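Local coordinates for protein B-agarase (Saccharophagus degradans, PDB 4BQ2) that cleaves agarose chains as a glycoside hydrolase family 50 exo-beta-agarase, carrying a carbohydrate-binding-module-like domain together with its catalytic barrel, at residues 135-139 and 341-345; 244-250 and 739-744; 511-515 and 552-558; 672-676 and 716-720; 449-455 and 490-494. All coordinates share one frame; numbering follows the deposited sequence.

Contact 1 of 5, residues 135-139 and 341-345; sequences ASGLR and RAAMF
Arg341 NH1 is gripped by two backbone carbonyls, that of Ser136 in the 135-139 loop and that of Thr707. The bond to Ser136 O is 3.0 Å long from Arg341 NH1 and nearly straight, 167° at the hydrogen. The acceptor lies in the guanidinium plane and so meets the group at its edge, while the nitrogen stands slightly tilted from the plane of the carbonyl. Arg341 CD also comes to 3.2 Å from Ser136 O, so that the oxygen sits beside the bent end of the chain. Bends at chi2 and chi3 turn the guanidinium toward the 135-139 loop, alongside Met344. The other terminal nitrogen, NH2, donates to Met297 O, fixing the rotation of the guanidinium. Met344 follows the helix 339-342 in a type I turn, and its sulfur lies over one guanidinium face, toward its rim. Here a long loop between strands 110-115 and 150-155 of the CBM-like domain is pressed against a short helix of what is probably the catalytic part, so the contact appears to join two domains. Met344 runs extended to its methyl, and CE reaches 3.6 Å from Ser136 O and 3.7 Å from Leu138 CD1. Leu138 passes the methionine in the opposite direction, and its CD1 also lies 3.4 Å from Arg341 NH1, approaching obliquely. Ser136 OG, turned back into its own loop, accepts from Leu138 N at 3.1 Å in an ST turn, and its hydroxyl also bonds Asn141.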
# COMPACT_ATOMS: atom_id res chain seq x y z
N ALA A 135 -12.55 4.38 14.16
CA ALA A 135 -13.05 3.42 15.15
C ALA A 135 -13.88 2.30 14.54
O ALA A 135 -13.90 1.18 15.06
CB ALA A 135 -13.85 4.15 16.23
N SER A 136 -14.56 2.64 13.44
CA SER A 136 -15.38 1.73 12.63
C SER A 136 -14.61 0.55 12.02
O SER A 136 -15.23 -0.45 11.60
CB SER A 136 -15.93 2.53 11.47
OG SER A 136 -14.84 3.05 10.71
N GLY A 137 -13.29 0.68 11.91
CA GLY A 137 -12.48 -0.32 11.20
C GLY A 137 -12.44 -0.09 9.70
O GLY A 137 -12.09 -1.01 8.94
N LEU A 138 -12.79 1.13 9.30
CA LEU A 138 -12.62 1.62 7.94
C LEU A 138 -11.44 2.60 7.93
O LEU A 138 -11.31 3.39 8.87
CB LEU A 138 -13.88 2.35 7.51
CG LEU A 138 -15.01 1.46 6.94
CD1 LEU A 138 -15.58 0.53 7.99
CD2 LEU A 138 -16.07 2.36 6.35
N ARG A 139 -10.58 2.54 6.90
CA ARG A 139 -9.44 3.46 6.81
C ARG A 139 -9.94 4.89 6.70
O ARG A 139 -9.34 5.81 7.22
CB ARG A 139 -8.51 3.14 5.61
CG ARG A 139 -7.21 3.96 5.63
CD ARG A 139 -6.46 3.76 6.95
NE ARG A 139 -6.28 2.33 7.26
CZ ARG A 139 -5.21 1.60 6.96
NH1 ARG A 139 -4.15 2.15 6.36
NH2 ARG A 139 -5.19 0.31 7.29
N ARG A 341 -19.99 -2.93 13.75
CA ARG A 341 -19.71 -3.73 12.54
C ARG A 341 -20.97 -4.41 11.98
O ARG A 341 -21.30 -4.25 10.81
CB ARG A 341 -18.58 -4.73 12.80
CG ARG A 341 -17.22 -4.07 13.03
CD ARG A 341 -16.71 -3.32 11.79
NE ARG A 341 -16.61 -4.17 10.58
CZ ARG A 341 -16.00 -3.77 9.47
NH1 ARG A 341 -15.42 -2.56 9.42
NH2 ARG A 341 -15.95 -4.57 8.41
N ALA A 342 -21.72 -5.10 12.84
CA ALA A 342 -22.90 -5.83 12.37
C ALA A 342 -23.95 -4.94 11.69
O ALA A 342 -24.52 -5.34 10.67
CB ALA A 342 -23.52 -6.65 13.49
N ALA A 343 -24.18 -3.74 12.23
CA ALA A 343 -25.19 -2.85 11.66
C ALA A 343 -24.81 -2.28 10.28
O ALA A 343 -25.63 -1.68 9.60
CB ALA A 343 -25.56 -1.72 12.64
N MET A 344 -23.55 -2.46 9.86
CA MET A 344 -23.17 -1.97 8.53
C MET A 344 -23.77 -2.79 7.43
O MET A 344 -23.82 -2.32 6.28
CB MET A 344 -21.65 -1.99 8.34
CG MET A 344 -20.88 -1.26 9.42
SD MET A 344 -19.12 -1.55 9.18
CE MET A 344 -18.54 -0.17 10.18
N PHE A 345 -24.23 -4.00 7.75
CA PHE A 345 -24.62 -4.97 6.70
C PHE A 345 -26.11 -5.14 6.51
O PHE A 345 -26.80 -5.56 7.45
CB PHE A 345 -23.94 -6.33 6.91
CG PHE A 345 -22.44 -6.22 6.99
CD1 PHE A 345 -21.67 -6.12 5.82
CD2 PHE A 345 -21.80 -6.15 8.22
CE1 PHE A 345 -20.28 -5.98 5.89
CE2 PHE A 345 -20.41 -6.01 8.30
CZ PHE A 345 -19.66 -5.94 7.13

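Contact 2 of 5, residues 244-250 and 739-744; sequences RSKFGGW and NAKIYT
Trp250 lies alongside Tyr743, running the opposite way, in a reciprocal pair of CH-pi contacts: Trp250 CB stands over the tyrosine ring, 3.7 Å from its centroid, and Tyr743 CB stands over the indole five-membered ring. The two rings are near parallel, 23° apart, but slid so far that they barely overlap. Trp250 CG is anti to the backbone N (chi1 -172°), which lays the indole alongside the helix, where its CZ2 reaches Thr744 CG2 at 3.8 Å. The far end of the tyrosine is polar. Tyr743 OH donates to Gly248 O over 2.7 Å and accepts from Phe282 N, so the hydroxyl links the loop and strand 280-287. In this way the loop leading into strand 263-267 is clasped to the first turn of the C-terminal helix 742-746, against a strand of the six-stranded mixed sheet. At the ring edge comes Arg244, with NE 3.7 Å from Tyr743 CE2 and the guanidinium nearly perpendicular to the ring. Arg244 NH2 donates to Asn739 O at 3.0 Å, an angled bond (132°) that approaches from above the carbonyl plane, and also bonds Gly411 O. A water donates to Asn739 O at 2.8 Å and weakly accepts from Arg244 NE.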
# COMPACT_ATOMS: atom_id res chain seq x y z
N ARG A 244 3.61 -11.95 -28.96
CA ARG A 244 4.07 -12.48 -27.69
C ARG A 244 4.63 -13.89 -27.94
O ARG A 244 4.07 -14.66 -28.75
CB ARG A 244 2.92 -12.53 -26.67
CG ARG A 244 2.38 -11.17 -26.21
CD ARG A 244 3.48 -10.24 -25.69
NE ARG A 244 3.04 -8.86 -25.39
CZ ARG A 244 2.26 -8.57 -24.36
NH1 ARG A 244 1.82 -9.56 -23.61
NH2 ARG A 244 1.89 -7.32 -24.10
N SER A 245 5.74 -14.22 -27.27
CA SER A 245 6.28 -15.58 -27.33
C SER A 245 5.45 -16.45 -26.39
O SER A 245 4.59 -15.94 -25.66
CB SER A 245 7.75 -15.57 -26.94
OG SER A 245 7.91 -15.07 -25.61
N LYS A 246 5.68 -17.76 -26.40
CA LYS A 246 5.03 -18.68 -25.45
C LYS A 246 4.97 -18.11 -24.02
O LYS A 246 3.89 -18.09 -23.41
CB LYS A 246 5.76 -20.05 -25.43
CG LYS A 246 5.23 -21.04 -24.38
CD LYS A 246 6.13 -22.29 -24.34
CE LYS A 246 5.55 -23.38 -23.46
NZ LYS A 246 6.46 -24.56 -23.49
N PHE A 247 6.11 -17.61 -23.54
CA PHE A 247 6.23 -17.13 -22.15
C PHE A 247 5.96 -15.64 -21.95
O PHE A 247 6.33 -15.08 -20.92
CB PHE A 247 7.59 -17.52 -21.57
CG PHE A 247 7.72 -18.98 -21.27
CD1 PHE A 247 7.25 -19.51 -20.06
CD2 PHE A 247 8.34 -19.86 -22.19
CE1 PHE A 247 7.40 -20.86 -19.76
CE2 PHE A 247 8.46 -21.23 -21.90
CZ PHE A 247 8.00 -21.74 -20.67
N GLY A 248 5.38 -14.98 -22.94
CA GLY A 248 4.93 -13.59 -22.78
C GLY A 248 5.97 -12.58 -23.19
O GLY A 248 5.81 -11.37 -22.97
N GLY A 249 7.09 -13.08 -23.73
CA GLY A 249 8.18 -12.24 -24.20
C GLY A 249 7.90 -11.67 -25.58
O GLY A 249 6.83 -11.91 -26.14
N TRP A 250 8.88 -10.94 -26.13
CA TRP A 250 8.69 -10.23 -27.41
C TRP A 250 9.24 -11.12 -28.53
O TRP A 250 10.45 -11.36 -28.61
CB TRP A 250 9.40 -8.86 -27.36
CG TRP A 250 9.14 -7.94 -28.55
CD1 TRP A 250 10.09 -7.38 -29.38
CD2 TRP A 250 7.87 -7.45 -29.02
NE1 TRP A 250 9.48 -6.58 -30.33
CE2 TRP A 250 8.13 -6.60 -30.12
CE3 TRP A 250 6.54 -7.63 -28.60
CZ2 TRP A 250 7.10 -5.93 -30.84
CZ3 TRP A 250 5.52 -6.96 -29.31
CH2 TRP A 250 5.81 -6.13 -30.42
N ASN A 739 0.33 -2.07 -22.35
CA ASN A 739 0.83 -3.40 -22.67
C ASN A 739 1.10 -3.60 -24.17
O ASN A 739 1.97 -4.40 -24.55
CB ASN A 739 -0.13 -4.47 -22.14
CG ASN A 739 -0.06 -4.63 -20.63
OD1 ASN A 739 0.94 -4.27 -20.00
ND2 ASN A 739 -1.14 -5.15 -20.03
N ALA A 740 0.36 -2.89 -25.02
CA ALA A 740 0.60 -3.02 -26.46
C ALA A 740 1.92 -2.36 -26.88
O ALA A 740 2.41 -2.63 -27.98
CB ALA A 740 -0.60 -2.51 -27.28
N LYS A 741 2.51 -1.55 -26.00
CA LYS A 741 3.72 -0.81 -26.34
C LYS A 741 4.94 -1.02 -25.42
O LYS A 741 5.99 -0.43 -25.67
CB LYS A 741 3.38 0.68 -26.45
CG LYS A 741 3.33 1.42 -25.12
CD LYS A 741 2.68 2.78 -25.36
CE LYS A 741 3.20 3.82 -24.39
NZ LYS A 741 2.44 5.10 -24.51
N ILE A 742 4.82 -1.84 -24.37
CA ILE A 742 5.94 -2.04 -23.47
C ILE A 742 7.22 -2.47 -24.24
O ILE A 742 8.30 -2.02 -23.90
CB ILE A 742 5.66 -3.07 -22.31
CG1 ILE A 742 5.10 -4.40 -22.83
CG2 ILE A 742 4.78 -2.44 -21.22
CD1 ILE A 742 4.82 -5.44 -21.75
N TYR A 743 7.09 -3.29 -25.27
CA TYR A 743 8.31 -3.84 -25.90
C TYR A 743 8.90 -2.91 -26.97
O TYR A 743 10.13 -2.71 -27.01
CB TYR A 743 8.04 -5.23 -26.48
CG TYR A 743 7.87 -6.31 -25.41
CD1 TYR A 743 8.92 -6.64 -24.56
CD2 TYR A 743 6.66 -7.00 -25.28
CE1 TYR A 743 8.79 -7.64 -23.59
CE2 TYR A 743 6.51 -7.99 -24.32
CZ TYR A 743 7.58 -8.30 -23.47
OH TYR A 743 7.41 -9.27 -22.55
N THR A 744 8.03 -2.37 -27.83
CA THR A 744 8.44 -1.37 -28.82
C THR A 744 9.09 -0.16 -28.15
O THR A 744 10.15 0.29 -28.59
CB THR A 744 7.28 -0.94 -29.73
OG1 THR A 744 6.18 -0.55 -28.91
CG2 THR A 744 6.84 -2.11 -30.58
O HOH W 1 3.13 -5.76 -26.70

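Contact 3 of 5, residues 511-515 and 552-558; sequences LGRPS and FDLGVDV
Two backbone hydrogen bonds hold the segments, which run in opposite directions past each other without forming regular strands. Val556 N donates to Leu511 O over 2.9 Å and is almost straight (174°); Ser515 N donates to Asp553 O at 3.0 Å. Between these two bonds the chains come very near each other, and contacts of CA-H with carbonyl oxygen fill the gap. Gly512 CA is 3.1 Å from Val556 O, and Gly555 CA faces three carbonyls in turn, with Arg513 O the nearest at 3.3 Å. Gly555 has positive phi and ends the type I turn that follows helix 549-552; its backbone comes close to 512-514, the CA atoms of Arg513 and Gly555 being 4.2 Å apart.

The polar side chains gather at one end. Ser515 OG sits 3.0 Å from Asp553 OD1, and the same carboxylate is held from helix 519-532, by Ser525 on OD1 and by a salt bridge from Lys529 to OD2.

Apolar contacts centre on Leu511. Its CD2 branch meets Phe552 CZ obliquely at 4.0 Å, while Leu511 CB touches a methyl of Val558. In a separate packing contact, Leu554 O abuts the Pro514 ring, 3.6 Å from Pro514 CB. Arg521 completes the junction: it donates to Leu511 O and Phe552 O and makes a cation-pi contact with the Phe552 ring.

The pair thus joins the ends of two short helices, 505-511 and 549-552, and the apolar side chains continue into helices 519-532, 535-542 and the long helix 565-593.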
# COMPACT_ATOMS: atom_id res chain seq x y z
N LEU A 511 21.34 -1.59 20.10
CA LEU A 511 22.48 -1.16 20.93
C LEU A 511 22.01 -0.93 22.37
O LEU A 511 22.78 -1.13 23.31
CB LEU A 511 23.13 0.10 20.38
CG LEU A 511 24.06 -0.15 19.19
CD1 LEU A 511 24.49 1.17 18.56
CD2 LEU A 511 25.27 -0.99 19.60
N GLY A 512 20.74 -0.54 22.52
CA GLY A 512 20.10 -0.38 23.83
C GLY A 512 19.93 -1.67 24.61
O GLY A 512 19.72 -1.63 25.83
N ARG A 513 20.05 -2.82 23.94
CA ARG A 513 19.85 -4.12 24.57
C ARG A 513 21.17 -4.82 24.96
O ARG A 513 22.22 -4.57 24.35
CB ARG A 513 19.04 -5.06 23.63
CG ARG A 513 17.68 -4.53 23.24
CD ARG A 513 17.05 -5.36 22.10
NE ARG A 513 16.67 -6.73 22.49
CZ ARG A 513 16.20 -7.65 21.64
NH1 ARG A 513 16.05 -7.36 20.35
NH2 ARG A 513 15.86 -8.87 22.08
N PRO A 514 21.12 -5.69 25.98
CA PRO A 514 22.24 -6.58 26.34
C PRO A 514 22.59 -7.56 25.21
O PRO A 514 21.70 -8.02 24.48
CB PRO A 514 21.69 -7.35 27.54
CG PRO A 514 20.21 -7.26 27.43
CD PRO A 514 19.94 -5.92 26.83
N SER A 515 23.88 -7.90 25.09
CA SER A 515 24.31 -8.91 24.11
C SER A 515 23.83 -10.32 24.43
O SER A 515 23.53 -11.10 23.51
CB SER A 515 25.84 -8.91 24.00
OG SER A 515 26.33 -7.65 23.54
N PHE A 552 29.42 -2.10 28.34
CA PHE A 552 28.87 -1.83 27.02
C PHE A 552 27.88 -2.95 26.63
O PHE A 552 26.78 -2.67 26.12
CB PHE A 552 29.98 -1.75 25.98
CG PHE A 552 29.47 -1.67 24.58
CD1 PHE A 552 29.07 -0.45 24.05
CD2 PHE A 552 29.32 -2.83 23.82
CE1 PHE A 552 28.58 -0.38 22.76
CE2 PHE A 552 28.81 -2.76 22.53
CZ PHE A 552 28.45 -1.53 22.00
N ASP A 553 28.27 -4.19 26.90
CA ASP A 553 27.44 -5.37 26.55
C ASP A 553 26.22 -5.61 27.42
O ASP A 553 25.51 -6.61 27.23
CB ASP A 553 28.30 -6.63 26.46
CG ASP A 553 29.15 -6.66 25.18
OD1 ASP A 553 28.77 -6.01 24.17
OD2 ASP A 553 30.20 -7.34 25.19
N LEU A 554 25.96 -4.69 28.35
CA LEU A 554 24.69 -4.69 29.11
C LEU A 554 23.60 -3.94 28.37
O LEU A 554 22.44 -4.00 28.75
CB LEU A 554 24.86 -4.03 30.49
CG LEU A 554 25.88 -4.60 31.47
CD1 LEU A 554 26.05 -3.61 32.62
CD2 LEU A 554 25.46 -5.98 31.96
N GLY A 555 23.97 -3.22 27.31
CA GLY A 555 23.03 -2.34 26.64
C GLY A 555 23.33 -0.90 26.98
O GLY A 555 23.56 -0.55 28.13
N VAL A 556 23.32 -0.06 25.95
CA VAL A 556 23.66 1.36 26.07
C VAL A 556 22.56 2.16 25.39
O VAL A 556 22.22 1.88 24.22
CB VAL A 556 24.98 1.68 25.34
CG1 VAL A 556 25.21 3.19 25.23
CG2 VAL A 556 26.15 0.96 26.00
N ASP A 557 22.03 3.15 26.12
CA ASP A 557 20.93 4.01 25.66
C ASP A 557 21.38 5.17 24.71
O ASP A 557 21.36 6.37 25.04
CB ASP A 557 20.14 4.49 26.89
CG ASP A 557 18.93 5.33 26.53
OD1 ASP A 557 18.38 5.19 25.42
OD2 ASP A 557 18.53 6.14 27.39
N VAL A 558 21.79 4.77 23.51
CA VAL A 558 22.22 5.72 22.48
C VAL A 558 21.07 6.59 22.01
O VAL A 558 21.28 7.65 21.43
CB VAL A 558 22.92 4.99 21.32
CG1 VAL A 558 24.28 4.49 21.76
CG2 VAL A 558 22.07 3.83 20.81

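Contact 4 of 5, residues 672-676 and 716-720; sequences SQADR and YNVGF
Arg676 donates from NH2 to Gly719 O at 2.9 Å, with 161° at the hydrogen. The acceptor lies 9° from the guanidinium plane, while the nitrogen approaches from above the carbonyl plane. Arg676 NH1 adds a weak second bond to the same oxygen, making a lopsided fork. NE donates to Ile655 O, so the guanidinium is held at two edges and its rotation is fixed; Tyr728 makes a cation-pi contact with it as well.

Asn717 lies over a face of the group. Its backbone O is 3.1 Å from Arg676 NH2 and its OD1 3.5 Å from Arg676 NH1, but both meet those nitrogens at poor angles and are contacts rather than hydrogen bonds. Asn717 ND2 is 3.5 Å from Arg676 CD, and its own partner is Ala657 O. With CG opposite the backbone N, the Asn717 amide extends toward the helix, and the amide and guanidinium planes are 50° apart. Farther out, Gln673 flanks the same amide from the start of the same helical turn as Arg676.

Ser672 is the N-cap of helix 673-688, its OG accepting from Asp675 N. The first turn of this helix is thereby tied to the loop after strand 693-699, near a bound glycerol. The arrangement is consistent with a loop at the carboxyl end of a beta/alpha-barrel strand, where such folds carry the active site.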
# COMPACT_ATOMS: atom_id res chain seq x y z
N SER A 672 -11.76 10.54 -11.20
CA SER A 672 -12.79 9.71 -11.83
C SER A 672 -12.16 8.46 -12.35
O SER A 672 -10.90 8.38 -12.43
CB SER A 672 -13.43 10.46 -13.03
OG SER A 672 -12.56 10.53 -14.14
N GLN A 673 -12.99 7.48 -12.77
CA GLN A 673 -12.44 6.24 -13.33
C GLN A 673 -11.60 6.54 -14.56
O GLN A 673 -10.53 5.94 -14.73
CB GLN A 673 -13.56 5.22 -13.69
CG GLN A 673 -14.29 4.67 -12.47
CD GLN A 673 -13.34 4.11 -11.46
OE1 GLN A 673 -13.42 4.40 -10.24
NE2 GLN A 673 -12.39 3.34 -11.95
N ALA A 674 -12.05 7.46 -15.41
CA ALA A 674 -11.24 7.83 -16.60
C ALA A 674 -9.91 8.45 -16.22
O ALA A 674 -8.87 8.16 -16.84
CB ALA A 674 -11.99 8.77 -17.54
N ASP A 675 -9.94 9.32 -15.22
CA ASP A 675 -8.69 9.91 -14.73
C ASP A 675 -7.79 8.81 -14.11
O ASP A 675 -6.56 8.89 -14.22
CB ASP A 675 -9.02 11.03 -13.74
CG ASP A 675 -7.79 11.89 -13.36
OD1 ASP A 675 -6.95 12.19 -14.22
OD2 ASP A 675 -7.67 12.28 -12.19
N ARG A 676 -8.38 7.80 -13.46
CA ARG A 676 -7.59 6.67 -12.94
C ARG A 676 -6.81 6.06 -14.09
O ARG A 676 -5.60 5.78 -13.94
CB ARG A 676 -8.45 5.54 -12.36
CG ARG A 676 -8.99 5.71 -10.96
CD ARG A 676 -9.79 4.43 -10.66
NE ARG A 676 -9.02 3.33 -10.06
CZ ARG A 676 -9.35 2.04 -10.09
NH1 ARG A 676 -10.45 1.63 -10.72
NH2 ARG A 676 -8.61 1.15 -9.43
N TYR A 716 -10.14 0.38 -0.13
CA TYR A 716 -9.79 1.21 -1.27
C TYR A 716 -10.34 0.80 -2.65
O TYR A 716 -10.49 -0.39 -2.93
CB TYR A 716 -8.25 1.20 -1.42
CG TYR A 716 -7.40 1.64 -0.23
CD1 TYR A 716 -7.90 2.53 0.74
CD2 TYR A 716 -6.07 1.21 -0.12
CE1 TYR A 716 -7.12 2.93 1.81
CE2 TYR A 716 -5.26 1.64 0.93
CZ TYR A 716 -5.78 2.50 1.89
OH TYR A 716 -4.97 2.93 2.94
N ASN A 717 -10.50 1.78 -3.54
CA ASN A 717 -10.80 1.52 -4.95
C ASN A 717 -9.52 1.27 -5.71
O ASN A 717 -9.08 2.10 -6.47
CB ASN A 717 -11.58 2.68 -5.59
CG ASN A 717 -11.78 2.51 -7.10
OD1 ASN A 717 -11.94 1.36 -7.62
ND2 ASN A 717 -11.73 3.61 -7.81
N VAL A 718 -8.94 0.09 -5.51
CA VAL A 718 -7.65 -0.20 -6.09
C VAL A 718 -7.72 -1.40 -7.03
O VAL A 718 -6.69 -1.89 -7.48
CB VAL A 718 -6.57 -0.34 -5.01
CG1 VAL A 718 -6.39 1.00 -4.31
CG2 VAL A 718 -6.91 -1.43 -3.99
N GLY A 719 -8.95 -1.83 -7.36
CA GLY A 719 -9.14 -3.02 -8.21
C GLY A 719 -9.15 -2.70 -9.70
O GLY A 719 -9.48 -1.58 -10.10
N PHE A 720 -8.75 -3.69 -10.50
CA PHE A 720 -9.17 -3.75 -11.91
C PHE A 720 -10.61 -4.27 -12.02
O PHE A 720 -11.26 -4.04 -13.02
CB PHE A 720 -8.19 -4.62 -12.73
CG PHE A 720 -7.12 -3.82 -13.41
CD1 PHE A 720 -6.23 -3.05 -12.67
CD2 PHE A 720 -7.04 -3.79 -14.81
CE1 PHE A 720 -5.24 -2.30 -13.31
CE2 PHE A 720 -6.06 -3.04 -15.45
CZ PHE A 720 -5.16 -2.28 -14.70

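Contact 5 of 5, residues 449-455 and 490-494; sequences DFWGAMP and NEKSF
Neither segment is regular over most of its length, and they approach most closely at Asp449 and Ser493, whose CA atoms are 5.2 Å apart. Glu491 has positive phi and Ser493 is the centre of an inverse gamma turn, so the 490-494 loop kinks sharply. Ser493 OG accepts from Phe450 N at 2.9 Å in a nearly straight bond. A water joins Ser493 OG, Trp451 N and Glu491 O, and another links Gly452 O to Ser493 N. Trp451 NE1 donates to Glu491 OE1 over 2.9 Å, nearly in the indole plane and on the anti side of the carboxylate. Glu491 OE2 meanwhile takes a bond from Asn627. Met454 folds back at chi2 and chi3, so CE sits over the Phe494 ring in a CH-pi contact, 3.8 Å from its centroid; SD, above the same ring at 5.3 Å from the centroid, makes a more distant Met-aromatic contact and is 3.7 Å from Lys492 CB. Pro455 CD packs against Lys492 CE at 3.6 Å. Glu491 lies beside a bound glycerol and close to the carboxylate of Glu652. An Asn-Glu pair after strand 483-488, faced by a second glutamate, is consistent with the active site of a clan GH-A beta/alpha barrel.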
# COMPACT_ATOMS: atom_id res chain seq x y z
N ASP A 449 8.10 -0.42 14.32
CA ASP A 449 7.78 -1.55 13.45
C ASP A 449 6.31 -1.48 13.11
O ASP A 449 5.44 -1.45 14.01
CB ASP A 449 8.07 -2.87 14.17
CG ASP A 449 9.51 -3.00 14.60
OD1 ASP A 449 10.42 -2.49 13.90
OD2 ASP A 449 9.72 -3.65 15.65
N PHE A 450 6.03 -1.47 11.81
CA PHE A 450 4.68 -1.32 11.33
C PHE A 450 3.90 -2.64 11.19
O PHE A 450 3.01 -2.94 11.99
CB PHE A 450 4.64 -0.51 10.02
CG PHE A 450 3.24 -0.14 9.65
CD1 PHE A 450 2.57 0.85 10.38
CD2 PHE A 450 2.56 -0.84 8.65
CE1 PHE A 450 1.25 1.17 10.09
CE2 PHE A 450 1.24 -0.51 8.34
CZ PHE A 450 0.58 0.49 9.08
N TRP A 451 4.21 -3.41 10.16
CA TRP A 451 3.49 -4.69 9.96
C TRP A 451 3.77 -5.74 11.05
O TRP A 451 2.96 -6.64 11.28
CB TRP A 451 3.83 -5.25 8.58
CG TRP A 451 3.31 -4.44 7.40
CD1 TRP A 451 4.07 -3.92 6.37
CD2 TRP A 451 1.94 -4.12 7.10
NE1 TRP A 451 3.25 -3.28 5.47
CE2 TRP A 451 1.95 -3.38 5.89
CE3 TRP A 451 0.72 -4.37 7.75
CZ2 TRP A 451 0.76 -2.88 5.31
CZ3 TRP A 451 -0.46 -3.88 7.16
CH2 TRP A 451 -0.43 -3.15 5.95
N GLY A 452 4.91 -5.63 11.73
CA GLY A 452 5.34 -6.63 12.71
C GLY A 452 6.77 -6.40 13.13
O GLY A 452 7.48 -5.58 12.53
N ALA A 453 7.21 -7.11 14.16
CA ALA A 453 8.58 -6.98 14.65
C ALA A 453 9.58 -7.52 13.62
O ALA A 453 9.25 -8.40 12.80
CB ALA A 453 8.74 -7.74 15.97
N MET A 454 10.81 -7.03 13.70
CA MET A 454 11.87 -7.42 12.76
C MET A 454 12.59 -8.68 13.25
O MET A 454 12.72 -8.89 14.48
CB MET A 454 12.84 -6.25 12.57
CG MET A 454 12.23 -5.11 11.78
SD MET A 454 11.87 -5.57 10.06
CE MET A 454 13.53 -5.50 9.37
N PRO A 455 13.05 -9.53 12.31
CA PRO A 455 13.66 -10.77 12.70
C PRO A 455 15.08 -10.57 13.20
O PRO A 455 15.79 -9.69 12.71
CB PRO A 455 13.69 -11.58 11.38
CG PRO A 455 13.79 -10.52 10.31
CD PRO A 455 12.90 -9.42 10.84
N ASN A 490 7.80 -8.59 2.78
CA ASN A 490 7.19 -7.44 2.17
C ASN A 490 7.18 -6.28 3.15
O ASN A 490 6.74 -6.47 4.31
CB ASN A 490 5.73 -7.80 1.80
CG ASN A 490 4.97 -6.62 1.24
OD1 ASN A 490 5.26 -6.19 0.13
ND2 ASN A 490 3.94 -6.14 1.97
N GLU A 491 7.67 -5.11 2.72
CA GLU A 491 7.54 -3.87 3.51
C GLU A 491 7.96 -4.05 4.98
O GLU A 491 7.25 -3.67 5.93
CB GLU A 491 6.09 -3.34 3.41
CG GLU A 491 5.70 -3.01 1.97
CD GLU A 491 4.37 -2.28 1.87
OE1 GLU A 491 3.70 -2.10 2.91
OE2 GLU A 491 3.99 -1.89 0.74
N LYS A 492 9.15 -4.61 5.17
CA LYS A 492 9.70 -4.78 6.50
C LYS A 492 10.13 -3.41 7.01
O LYS A 492 10.55 -2.55 6.24
CB LYS A 492 10.89 -5.76 6.47
CG LYS A 492 10.52 -7.14 5.87
CD LYS A 492 11.59 -8.21 6.19
CE LYS A 492 11.42 -8.68 7.64
NZ LYS A 492 10.16 -9.46 7.89
N SER A 493 10.00 -3.21 8.32
CA SER A 493 10.41 -1.94 8.93
C SER A 493 11.92 -1.88 9.16
O SER A 493 12.40 -2.04 10.30
CB SER A 493 9.64 -1.72 10.24
OG SER A 493 8.25 -1.49 9.96
N PHE A 494 12.68 -1.61 8.09
CA PHE A 494 14.13 -1.54 8.16
C PHE A 494 14.60 -0.18 8.69
O PHE A 494 15.78 0.00 9.00
CB PHE A 494 14.76 -1.76 6.78
CG PHE A 494 14.94 -3.19 6.42
CD1 PHE A 494 15.96 -3.95 7.00
CD2 PHE A 494 14.12 -3.79 5.46
CE1 PHE A 494 16.14 -5.28 6.64
CE2 PHE A 494 14.29 -5.12 5.10
CZ PHE A 494 15.30 -5.86 5.68
O HOH W 2 6.91 -3.30 8.61
O HOH W 3 8.29 -5.20 9.97

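How the contacts relate
From the N terminus, contact 1 opens in the CBM-like domain and closes at helix 339-342, joining that domain to what is probably the catalytic part. Before it closes, contact 2 opens at 244-250, so the two cross; contact 2 closes only at the C-terminal helix. Nested inside its long loop, in series, are contact 5, at the probable active site, contact 3, among outlying helices, and contact 4, which ties helix 673-688 to a later loop. Contacts 1 and 4 touch where Arg139 NH1 lies 3.6 Å from Tyr716 OH. Contacts 3 and 5 approach to about 7 Å between nearest atoms, whereas the centres of contacts 2 and 3 are about 54 Å apart.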